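Local coordinates for protein amidohydrolase (Brucella melitensis biovar Abortus, PDB 4F0L) that is probably a metal-dependent deaminase of the amidohydrolase superfamily, with an iron ion bound in its TIM-barrel domain, at residues Val29-Gly32 / Val37-Ser40; Pro383-Lys388 / Ser392-Ser397. All coordinates share one frame; numbering follows the deposited sequence.

Contact 1 of 2, residues Val29-Gly32 / Val37-Ser40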
loop_
_atom_site.group_PDB
_atom_site.type_symbol
_atom_site.label_atom_id
_atom_site.label_comp_id
_atom_site.label_asym_id
_atom_site.label_seq_id
_atom_site.Cartn_x
_atom_site.Cartn_y
_atom_site.Cartn_z
ATOM N N VAL B 29 11.923 5.721 28.843
ATOM C CA VAL B 29 13.297 5.512 28.387
ATOM C C VAL B 29 13.950 6.868 28.138
ATOM O O VAL B 29 13.443 7.690 27.359
ATOM C CB VAL B 29 13.302 4.663 27.083
ATOM C CG1 VAL B 29 14.719 4.359 26.576
ATOM C CG2 VAL B 29 12.564 3.336 27.304
ATOM N N ARG B 30 15.064 7.127 28.825
ATOM C CA ARG B 30 15.805 8.354 28.626
ATOM C C ARG B 30 16.986 8.073 27.694
ATOM O O ARG B 30 17.827 7.243 28.002
ATOM C CB ARG B 30 16.290 8.853 29.969
ATOM C CG ARG B 30 16.597 10.300 30.004
ATOM C CD ARG B 30 16.566 10.804 31.452
ATOM N NE ARG B 30 16.975 12.192 31.405
ATOM C CZ ARG B 30 18.095 12.695 31.908
ATOM N NH1 ARG B 30 18.952 11.939 32.565
ATOM N NH2 ARG B 30 18.345 13.985 31.759
ATOM N N ILE B 31 17.009 8.715 26.525
ATOM C CA ILE B 31 18.073 8.491 25.553
ATOM C C ILE B 31 18.959 9.717 25.546
ATOM O O ILE B 31 18.491 10.811 25.241
ATOM C CB ILE B 31 17.526 8.278 24.139
ATOM C CG1 ILE B 31 16.506 7.137 24.112
ATOM C CG2 ILE B 31 18.655 7.977 23.176
ATOM C CD1 ILE B 31 15.770 7.065 22.786
ATOM N N GLY B 32 20.235 9.538 25.901
ATOM C CA GLY B 32 21.189 10.659 25.895
ATOM C C GLY B 32 21.934 10.680 24.568
ATOM O O GLY B 32 22.286 9.626 24.060
ATOM N N VAL B 37 25.998 10.820 18.830
ATOM C CA VAL B 37 26.036 9.427 19.197
ATOM C C VAL B 37 25.154 9.245 20.433
ATOM O O VAL B 37 25.021 10.163 21.244
ATOM C CB VAL B 37 27.536 8.986 19.459
ATOM C CG1 VAL B 37 27.654 7.571 20.014
ATOM C CG2 VAL B 37 28.377 9.104 18.180
ATOM N N ILE B 38 24.599 8.059 20.604
ATOM C CA ILE B 38 23.813 7.722 21.803
ATOM C C ILE B 38 24.793 7.424 22.924
ATOM O O ILE B 38 25.545 6.453 22.878
ATOM C CB ILE B 38 22.859 6.532 21.558
ATOM C CG1 ILE B 38 21.819 6.929 20.535
ATOM C CG2 ILE B 38 22.110 6.106 22.819
ATOM C CD1 ILE B 38 21.003 5.735 20.008
ATOM N N CYS B 39 24.796 8.283 23.935
ATOM C CA CYS B 39 25.781 8.129 24.997
ATOM C C CYS B 39 25.216 7.309 26.155
ATOM O O CYS B 39 25.986 6.729 26.936
ATOM C CB CYS B 39 26.300 9.502 25.456
ATOM S SG CYS B 39 25.026 10.578 26.143
ATOM N N SER B 40 23.894 7.274 26.291
ATOM C CA SER B 40 23.245 6.556 27.397
ATOM C C SER B 40 21.807 6.191 27.061
ATOM O O SER B 40 21.142 6.879 26.298
ATOM C CB SER B 40 23.288 7.403 28.686
ATOM O OG SER B 40 22.561 8.600 28.509
HETATM O O HOH W 1 20.105 8.250 29.307
#
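The amide nitrogen G32 N donates to S40 O at 2.8 Å, and the bond is nearly straight, 168° at the hydrogen. In return C39 N donates to G32 O, also at 2.8 Å. C39 and S40 together thus face G32, a classic β-bulge in the hairpin of strands 29-34 and 37-42; C39, its psi turned to -23°, supplies the extra residue. S40 O receives a further, weaker CA-H...O contact from I31 CA, and G32 O one from I38 CA. Glycine suits position 32: a β-carbon there would run into S40 OG and C39 SG, and the thiol already lies 3.5 Å from G32 C. S40 holds its hydroxyl between its own N and carbonyl carbon (chi1 63°), which brings OG over G32 and to water 1. That water donates to R30 O, while S40 OG lies 2.6 Å from it, so it spans the strands where no direct bond links these two oxygens. R30 turns its guanidinium elsewhere, to D51 in a salt bridge and to the ring of F13. I31 and I38 meet through CG2 methyls 3.9 Å apart, each branch anti to its backbone N. The bulge accentuates the twist of strand 37-42 at C39 while the carbonyls of both G32 and S40 stay bonded, so the pairing of the strands survives the extra residue.

Contact 2 of 2, residues Pro383-Lys388 / Ser392-Ser397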
loop_
_atom_site.group_PDB
_atom_site.type_symbol
_atom_site.label_atom_id
_atom_site.label_comp_id
_atom_site.label_asym_id
_atom_site.label_seq_id
_atom_site.Cartn_x
_atom_site.Cartn_y
_atom_site.Cartn_z
ATOM N N PRO B 383 26.809 -2.176 11.580
ATOM C CA PRO B 383 26.206 -3.126 12.511
ATOM C C PRO B 383 26.135 -2.594 13.931
ATOM O O PRO B 383 25.313 -3.073 14.706
ATOM C CB PRO B 383 27.121 -4.348 12.427
ATOM C CG PRO B 383 28.449 -3.791 11.974
ATOM C CD PRO B 383 28.056 -2.710 10.996
ATOM N N GLU B 384 26.938 -1.583 14.250
ATOM C CA GLU B 384 26.917 -0.953 15.579
ATOM C C GLU B 384 25.695 -0.092 15.804
ATOM O O GLU B 384 25.462 0.390 16.907
ATOM C CB GLU B 384 28.161 -0.064 15.758
ATOM C CG GLU B 384 28.211 1.170 14.833
ATOM C CD GLU B 384 28.864 0.933 13.463
ATOM O OE1 GLU B 384 28.687 -0.138 12.855
ATOM O OE2 GLU B 384 29.568 1.856 12.973
ATOM N N ASP B 385 24.939 0.160 14.750
ATOM C CA ASP B 385 23.840 1.112 14.826
ATOM C C ASP B 385 22.537 0.457 15.316
ATOM O O ASP B 385 22.426 -0.778 15.425
ATOM C CB ASP B 385 23.613 1.775 13.470
ATOM C CG ASP B 385 24.529 2.974 13.226
ATOM O OD1 ASP B 385 25.241 3.450 14.147
ATOM O OD2 ASP B 385 24.486 3.455 12.082
ATOM N N GLY B 386 21.565 1.305 15.618
ATOM C CA GLY B 386 20.366 0.893 16.346
ATOM C C GLY B 386 20.152 1.736 17.596
ATOM O O GLY B 386 20.896 2.696 17.849
ATOM N N LEU B 387 19.141 1.368 18.388
ATOM C CA LEU B 387 18.894 2.020 19.676
ATOM C C LEU B 387 19.753 1.381 20.741
ATOM O O LEU B 387 19.269 0.653 21.588
ATOM C CB LEU B 387 17.404 1.953 20.062
ATOM C CG LEU B 387 16.494 2.949 19.371
ATOM C CD1 LEU B 387 15.072 2.806 19.896
ATOM C CD2 LEU B 387 16.993 4.372 19.623
ATOM N N LYS B 388 21.050 1.642 20.654
ATOM C CA LYS B 388 22.060 1.059 21.533
ATOM C C LYS B 388 23.043 2.144 21.905
ATOM O O LYS B 388 23.332 3.052 21.117
ATOM C CB LYS B 388 22.925 0.009 20.807
ATOM C CG LYS B 388 22.202 -1.106 20.053
ATOM C CD LYS B 388 23.231 -1.695 19.096
ATOM C CE LYS B 388 22.664 -2.674 18.130
ATOM N NZ LYS B 388 23.606 -2.758 16.975
ATOM N N SER B 392 25.047 5.551 16.326
ATOM C CA SER B 392 24.656 6.887 15.836
ATOM C C SER B 392 23.290 7.222 16.420
ATOM O O SER B 392 22.458 6.311 16.556
ATOM C CB SER B 392 24.595 6.940 14.314
ATOM O OG SER B 392 24.502 8.306 13.890
ATOM N N ALA B 393 23.066 8.499 16.778
ATOM C CA ALA B 393 21.756 8.912 17.309
ATOM C C ALA B 393 20.760 9.086 16.159
ATOM O O ALA B 393 20.405 10.196 15.789
ATOM C CB ALA B 393 21.865 10.170 18.201
ATOM N N ASP B 394 20.315 7.949 15.635
ATOM C CA ASP B 394 19.403 7.859 14.506
ATOM C C ASP B 394 18.117 7.163 14.976
ATOM O O ASP B 394 18.119 5.958 15.263
ATOM C CB ASP B 394 20.012 7.012 13.374
ATOM C CG ASP B 394 21.324 7.552 12.832
ATOM O OD1 ASP B 394 21.861 8.576 13.308
ATOM O OD2 ASP B 394 21.849 6.926 11.893
ATOM N N PHE B 395 17.007 7.890 15.037
ATOM C CA PHE B 395 15.785 7.278 15.494
ATOM C C PHE B 395 14.598 8.137 15.111
ATOM O O PHE B 395 14.773 9.236 14.531
ATOM C CB PHE B 395 15.837 6.962 17.004
ATOM C CG PHE B 395 16.367 8.075 17.843
ATOM C CD1 PHE B 395 15.578 9.160 18.143
ATOM C CD2 PHE B 395 17.685 8.057 18.300
ATOM C CE1 PHE B 395 16.070 10.198 18.917
ATOM C CE2 PHE B 395 18.162 9.085 19.072
ATOM C CZ PHE B 395 17.364 10.158 19.377
ATOM N N VAL B 396 13.404 7.589 15.368
ATOM C CA VAL B 396 12.136 8.084 14.831
ATOM C C VAL B 396 11.058 8.084 15.943
ATOM O O VAL B 396 10.961 7.114 16.713
ATOM C CB VAL B 396 11.657 7.168 13.662
ATOM C CG1 VAL B 396 10.304 7.595 13.084
ATOM C CG2 VAL B 396 12.711 7.087 12.536
ATOM N N SER B 397 10.267 9.176 16.061
ATOM C CA SER B 397 9.095 9.129 16.931
ATOM C C SER B 397 7.834 8.999 16.078
ATOM O O SER B 397 7.773 9.507 14.956
ATOM C CB SER B 397 9.010 10.316 17.857
ATOM O OG SER B 397 8.676 11.505 17.152
HETATM O O HOH W 2 24.443 5.893 11.322
HETATM O O HOH W 3 21.836 4.044 15.108
#
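S392 meets D385 first: its backbone N donates to D385 OD1 at 3.0 Å, nearly straight at the hydrogen (166°) but arriving from above the carboxylate plane. Aspartate suits the place because its short side chain, CG beside its own N and anti to the carbonyl carbon (chi1 -84°), reaches across the loop, and the same OD1 forms a salt bridge with R382. The S392 hydroxyl turns to its own segment, donating to D394 OD1 at 2.7 Å, while S392 O accepts a hydrogen bond from water 3, which in turn accepts one from G386 N. Water 3 therefore joins two backbones that do not bond directly. G386 has a positive phi of 125°, at which a β-carbon would be jammed against the preceding carbonyl oxygen, so glycine suits these backbone angles. An inverse gamma turn centred on A393 carries the chain on to D394. D394 OD2 lies 4.4 Å from D385 OD2; water 2 sits between the two acids, 2.6 Å from D385 OD2 and 2.8 Å from D394 OD2, and together with R382 may ease their repulsion. D394 OD1 is also held by the backbone N of R429. F395 closes the contact on its apolar side: L387, itself the centre of an inverse gamma turn, brings CD2 to 3.9 Å from F395 CB and lies obliquely to the ring, the two side chains crossing at about a right angle. From F395 the segment becomes strand 395-399, running antiparallel between strands 56-66 and 422-428; F395 packs on V57, W427 and I33, and V396 on V58 and V423, while the 383-388 loop comes from the end of helix 364-379.

How the contacts relate
Contact 1 closes before contact 2 opens along the chain, yet their centres lie only about 10 Å apart, joining the N-terminal sheet to the loop that leads into strand 395-399. I38 makes the junction: its CB lies 3.5 Å from K388 O, its CD1 3.7 Å from G386 O, and its CG1 3.8 Å from A393 CA. Its backbone also bonds to G390 and A391, in the turn between the segments of contact 2, and I33, on strand 29-34, touches A393. Both contacts lie away from the iron ion held by H65, H67, H241 and D329; together they attach the hairpin to the loop entering strand 395-399.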